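Local coordinates for hypothetical protein SA0798 (Staphylococcus aureus subsp. aureus N315, PDB 1XG8) that is of unknown function but has a thioredoxin-like fold, a small mixed beta-sheet packed between helices, and belongs to the DUF1462 family, at residues A[13-17]-A[52-56]; A[78-83]-A[92-96]. All blocks are in the same frame, centred on the assembly; numbering follows the deposited sequence.

From the N terminus, the chain runs along strand 8-14, crosses through helix 28-42 and returns in strand 48-54, where contact 1 (13-17 with 52-56) joins the ends of the two parallel strands. Helix 64-74 follows, and then contact 2 (78-83 with 92-96) brings together the two ends of the beta hairpin 82-85/88-92. The two contacts are in series, neither nested nor crossed, with centres about 12 Å apart. Contact 1 closes the beta-alpha-beta half and contact 2 the hairpin half; the pairing of strands 8-14 and 82-85 joins them: the Y13 N to L82 O distance is 2.8 Å, a probable hydrogen bond, and G14 CA lies 3.7 Å from Y80 CD1.

Contact 1. Residues A[13-17]-A[52-56]; sequences YGADV and YIDIT
Y13 lays its ring (chi1 m) beside the I53 side chain (m, t), CE1 to CD1 3.6 Å, on one face of a parallel strand pair. The pair belongs to a right-handed beta-alpha-beta unit, strand 8-14, helix 28-42 and strand 48-54, as at the start of thioredoxin-like folds. Y13 pairs with I53 and G14 with D54, CA-CA 4.8 and 5.1 Å. Extended G14 supplies the partner for both backbone hydrogen bonds between 13-17 and 52-56: its N donates to I53 O (2.9 Å) and its O accepts from I55 N (2.8 Å). I55, in the p rotamer, then leaves the strand and places CG1 4.3 Å from A15 CB. Y52 (t) starts away from 13-17, yet its OH returns to 3.2 Å from A15 C. Helix 64-74 packs against Y13 and I55, D66 binds the Y13 hydroxyl, and K29 forms a salt bridge with D16. A water bridges the loop after strand 8-14 to the end of strand 48-54, accepting from D16 N (2.4 Å) and donating to D54 OD2 (2.6 Å).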
loop_
_atom_site.group_PDB
_atom_site.type_symbol
_atom_site.label_atom_id
_atom_site.label_comp_id
_atom_site.label_asym_id
_atom_site.label_seq_id
_atom_site.Cartn_x
_atom_site.Cartn_y
_atom_site.Cartn_z
ATOM N N TYR A 13 1.532 5.250 0.961
ATOM C CA TYR A 13 1.535 6.592 1.530
ATOM C C TYR A 13 2.599 6.522 2.619
ATOM O O TYR A 13 2.643 5.561 3.387
ATOM C CB TYR A 13 0.175 6.924 2.158
ATOM C CG TYR A 13 -0.955 6.978 1.165
ATOM C CD1 TYR A 13 -1.263 8.158 0.494
ATOM C CD2 TYR A 13 -1.695 5.842 0.868
ATOM C CE1 TYR A 13 -2.285 8.206 -0.452
ATOM C CE2 TYR A 13 -2.711 5.874 -0.073
ATOM C CZ TYR A 13 -3.005 7.057 -0.730
ATOM O OH TYR A 13 -4.021 7.083 -1.660
ATOM N N GLY A 14 3.471 7.517 2.673
ATOM C CA GLY A 14 4.490 7.510 3.697
ATOM C C GLY A 14 5.314 8.773 3.668
ATOM O O GLY A 14 4.861 9.817 3.206
ATOM N N ALA A 15 6.534 8.681 4.169
ATOM C CA ALA A 15 7.421 9.825 4.187
ATOM C C ALA A 15 8.859 9.327 4.209
ATOM O O ALA A 15 9.118 8.159 4.494
ATOM C CB ALA A 15 7.128 10.682 5.400
ATOM N N ASP A 16 9.795 10.217 3.910
ATOM C CA ASP A 16 11.196 9.846 3.894
ATOM C C ASP A 16 11.767 9.760 5.308
ATOM O O ASP A 16 12.976 9.626 5.494
ATOM C CB ASP A 16 11.982 10.856 3.055
ATOM C CG ASP A 16 13.339 10.328 2.635
ATOM O OD1 ASP A 16 13.426 9.138 2.258
ATOM O OD2 ASP A 16 14.313 11.103 2.672
ATOM N N VAL A 17 10.888 9.841 6.303
ATOM C CA VAL A 17 11.284 9.761 7.708
ATOM C C VAL A 17 10.394 8.715 8.359
ATOM O O VAL A 17 9.323 8.426 7.840
ATOM C CB VAL A 17 11.108 11.113 8.422
ATOM C CG1 VAL A 17 12.146 12.101 7.916
ATOM C CG2 VAL A 17 9.709 11.645 8.183
ATOM N N TYR A 52 4.018 6.267 -5.118
ATOM C CA TYR A 52 4.463 6.607 -3.779
ATOM C C TYR A 52 4.066 8.039 -3.494
ATOM O O TYR A 52 4.351 8.947 -4.275
ATOM C CB TYR A 52 5.978 6.461 -3.654
ATOM C CG TYR A 52 6.542 6.971 -2.337
ATOM C CD1 TYR A 52 6.249 6.335 -1.130
ATOM C CD2 TYR A 52 7.386 8.086 -2.307
ATOM C CE1 TYR A 52 6.784 6.795 0.072
ATOM C CE2 TYR A 52 7.926 8.553 -1.109
ATOM C CZ TYR A 52 7.623 7.902 0.073
ATOM O OH TYR A 52 8.175 8.357 1.248
ATOM N N ILE A 53 3.398 8.229 -2.367
ATOM C CA ILE A 53 2.947 9.543 -1.958
ATOM C C ILE A 53 3.538 9.950 -0.613
ATOM O O ILE A 53 3.226 9.371 0.432
ATOM C CB ILE A 53 1.408 9.586 -1.897
ATOM C CG1 ILE A 53 0.853 9.494 -3.317
ATOM C CG2 ILE A 53 0.936 10.849 -1.188
ATOM C CD1 ILE A 53 -0.641 9.386 -3.372
ATOM N N ASP A 54 4.407 10.948 -0.666
ATOM C CA ASP A 54 5.058 11.489 0.519
ATOM C C ASP A 54 4.038 12.434 1.157
ATOM O O ASP A 54 3.727 13.479 0.588
ATOM C CB ASP A 54 6.301 12.257 0.082
ATOM C CG ASP A 54 7.168 12.675 1.240
ATOM O OD1 ASP A 54 6.618 13.224 2.216
ATOM O OD2 ASP A 54 8.401 12.462 1.167
ATOM N N ILE A 55 3.509 12.071 2.322
ATOM C CA ILE A 55 2.510 12.905 2.989
ATOM C C ILE A 55 3.048 14.286 3.378
ATOM O O ILE A 55 2.361 15.090 4.014
ATOM C CB ILE A 55 1.930 12.190 4.240
ATOM C CG1 ILE A 55 3.005 11.985 5.294
ATOM C CG2 ILE A 55 1.383 10.824 3.847
ATOM C CD1 ILE A 55 2.501 11.222 6.504
ATOM N N THR A 56 4.283 14.554 2.974
ATOM C CA THR A 56 4.941 15.829 3.244
ATOM C C THR A 56 4.871 16.705 1.996
ATOM O O THR A 56 4.150 17.699 1.960
ATOM C CB THR A 56 6.430 15.619 3.610
ATOM O OG1 THR A 56 6.531 15.106 4.941
ATOM C CG2 THR A 56 7.201 16.920 3.500
HETATM O O HOH W 1 9.329 12.591 3.630
#

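Contact 2. Residues A[78-83]-A[92-96]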
loop_
_atom_site.group_PDB
_atom_site.type_symbol
_atom_site.label_atom_id
_atom_site.label_comp_id
_atom_site.label_asym_id
_atom_site.label_seq_id
_atom_site.Cartn_x
_atom_site.Cartn_y
_atom_site.Cartn_z
ATOM N N LEU A 78 -4.203 6.081 11.307
ATOM C CA LEU A 78 -3.448 5.059 10.603
ATOM C C LEU A 78 -1.974 5.437 10.653
ATOM O O LEU A 78 -1.634 6.603 10.845
ATOM C CB LEU A 78 -3.890 4.954 9.139
ATOM C CG LEU A 78 -5.328 4.549 8.824
ATOM C CD1 LEU A 78 -5.434 4.305 7.330
ATOM C CD2 LEU A 78 -5.715 3.292 9.589
ATOM N N PHE A 79 -1.108 4.444 10.489
ATOM C CA PHE A 79 0.334 4.659 10.490
ATOM C C PHE A 79 0.812 4.574 9.053
ATOM O O PHE A 79 0.033 4.310 8.136
ATOM C CB PHE A 79 1.057 3.566 11.291
ATOM C CG PHE A 79 0.576 3.416 12.710
ATOM C CD1 PHE A 79 0.907 2.280 13.446
ATOM C CD2 PHE A 79 -0.211 4.393 13.312
ATOM C CE1 PHE A 79 0.462 2.120 14.758
ATOM C CE2 PHE A 79 -0.662 4.241 14.623
ATOM C CZ PHE A 79 -0.324 3.103 15.345
ATOM N N TYR A 80 2.102 4.802 8.855
ATOM C CA TYR A 80 2.680 4.686 7.527
ATOM C C TYR A 80 4.035 3.995 7.709
ATOM O O TYR A 80 4.646 4.078 8.776
ATOM C CB TYR A 80 2.819 6.063 6.866
ATOM C CG TYR A 80 3.830 6.961 7.525
ATOM C CD1 TYR A 80 5.194 6.836 7.245
ATOM C CD2 TYR A 80 3.430 7.923 8.448
ATOM C CE1 TYR A 80 6.129 7.645 7.865
ATOM C CE2 TYR A 80 4.360 8.736 9.077
ATOM C CZ TYR A 80 5.707 8.591 8.779
ATOM O OH TYR A 80 6.618 9.398 9.404
ATOM N N PRO A 81 4.516 3.292 6.673
ATOM C CA PRO A 81 3.863 3.125 5.367
ATOM C C PRO A 81 2.426 2.619 5.398
ATOM O O PRO A 81 2.068 1.791 6.225
ATOM C CB PRO A 81 4.785 2.143 4.644
ATOM C CG PRO A 81 5.349 1.320 5.775
ATOM C CD PRO A 81 5.681 2.396 6.787
ATOM N N LEU A 82 1.607 3.151 4.496
ATOM C CA LEU A 82 0.224 2.716 4.359
ATOM C C LEU A 82 0.119 2.187 2.935
ATOM O O LEU A 82 0.533 2.855 1.985
ATOM C CB LEU A 82 -0.756 3.877 4.556
ATOM C CG LEU A 82 -2.233 3.586 4.227
ATOM C CD1 LEU A 82 -2.844 2.647 5.249
ATOM C CD2 LEU A 82 -3.005 4.895 4.212
ATOM N N ILE A 83 -0.407 0.976 2.792
ATOM C CA ILE A 83 -0.563 0.375 1.482
ATOM C C ILE A 83 -2.033 0.304 1.108
ATOM O O ILE A 83 -2.866 -0.084 1.927
ATOM C CB ILE A 83 -0.008 -1.076 1.445
ATOM C CG1 ILE A 83 1.473 -1.087 1.827
ATOM C CG2 ILE A 83 -0.199 -1.665 0.054
ATOM C CD1 ILE A 83 2.189 -2.394 1.548
ATOM N N ASP A 92 -1.055 -0.931 7.134
ATOM C CA ASP A 92 -0.408 0.303 7.580
ATOM C C ASP A 92 0.576 0.085 8.731
ATOM O O ASP A 92 0.307 -0.691 9.642
ATOM C CB ASP A 92 -1.463 1.353 7.998
ATOM C CG ASP A 92 -2.211 0.983 9.281
ATOM O OD1 ASP A 92 -2.822 -0.099 9.321
ATOM O OD2 ASP A 92 -2.208 1.780 10.248
ATOM N N GLY A 93 1.717 0.769 8.681
ATOM C CA GLY A 93 2.705 0.661 9.743
ATOM C C GLY A 93 3.507 -0.620 9.707
ATOM O O GLY A 93 4.344 -0.807 8.828
ATOM N N TYR A 94 3.280 -1.490 10.684
ATOM C CA TYR A 94 3.960 -2.769 10.713
ATOM C C TYR A 94 3.206 -3.579 9.651
ATOM O O TYR A 94 1.983 -3.725 9.724
ATOM C CB TYR A 94 3.829 -3.400 12.105
ATOM C CG TYR A 94 4.712 -2.754 13.153
ATOM C CD1 TYR A 94 6.096 -2.795 13.032
ATOM C CD2 TYR A 94 4.166 -2.087 14.254
ATOM C CE1 TYR A 94 6.925 -2.190 13.973
ATOM C CE2 TYR A 94 4.989 -1.476 15.211
ATOM C CZ TYR A 94 6.372 -1.533 15.057
ATOM O OH TYR A 94 7.221 -0.937 15.973
ATOM N N ILE A 95 3.920 -4.094 8.656
ATOM C CA ILE A 95 3.262 -4.818 7.581
ATOM C C ILE A 95 3.798 -6.224 7.348
ATOM O O ILE A 95 5.001 -6.421 7.208
ATOM C CB ILE A 95 3.370 -4.009 6.264
ATOM C CG1 ILE A 95 2.647 -2.672 6.432
ATOM C CG2 ILE A 95 2.789 -4.794 5.094
ATOM C CD1 ILE A 95 3.013 -1.660 5.395
ATOM N N GLN A 96 2.889 -7.195 7.314
ATOM C CA GLN A 96 3.256 -8.583 7.073
ATOM C C GLN A 96 2.951 -8.961 5.638
ATOM O O GLN A 96 1.977 -8.493 5.051
ATOM C CB GLN A 96 2.493 -9.529 7.997
ATOM C CG GLN A 96 3.037 -9.621 9.408
ATOM C CD GLN A 96 2.323 -10.685 10.220
ATOM O OE1 GLN A 96 2.160 -11.814 9.766
ATOM N NE2 GLN A 96 1.901 -10.333 11.427
#
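The cis peptide bond before P81 introduces strand 82-85, as at the cis-proline of thioredoxin-like folds, and the loop after strand 88-92 packs beside it. L82 and D92 form an antiparallel non-hydrogen-bonded pair, CA-CA 4.1 Å, with both side chains on the same face. There L82 (t, p) brings CD1 to 3.3 Å from D92 CB. The p rotamer of D92 directs the carboxylate to the segment before the strand, where OD2 accepts a nearly linear hydrogen bond from F79 N (2.9 Å); its OD1 is bound by the hydroxyl of Y89. G93 N donates to P81 O (2.7 Å). At G93 phi is positive, and a beta-carbon would collide with F79 CB, which sits 3.7 Å from G93 CA. F79 starts toward the loop but, in the m rotamer, its ring leads away, with its edge to G93 CA. I95 (m, t) points toward 78-83: its CD1 touches P81 CG at 3.8 Å and I83 CG1 at 3.9 Å. Helix 28-42 packs on P81 and I83, and I100 of helix 97-110 meets I83 and I95, whereas L82, on the other face of the sheet, packs on F69 and I73 of helix 64-74.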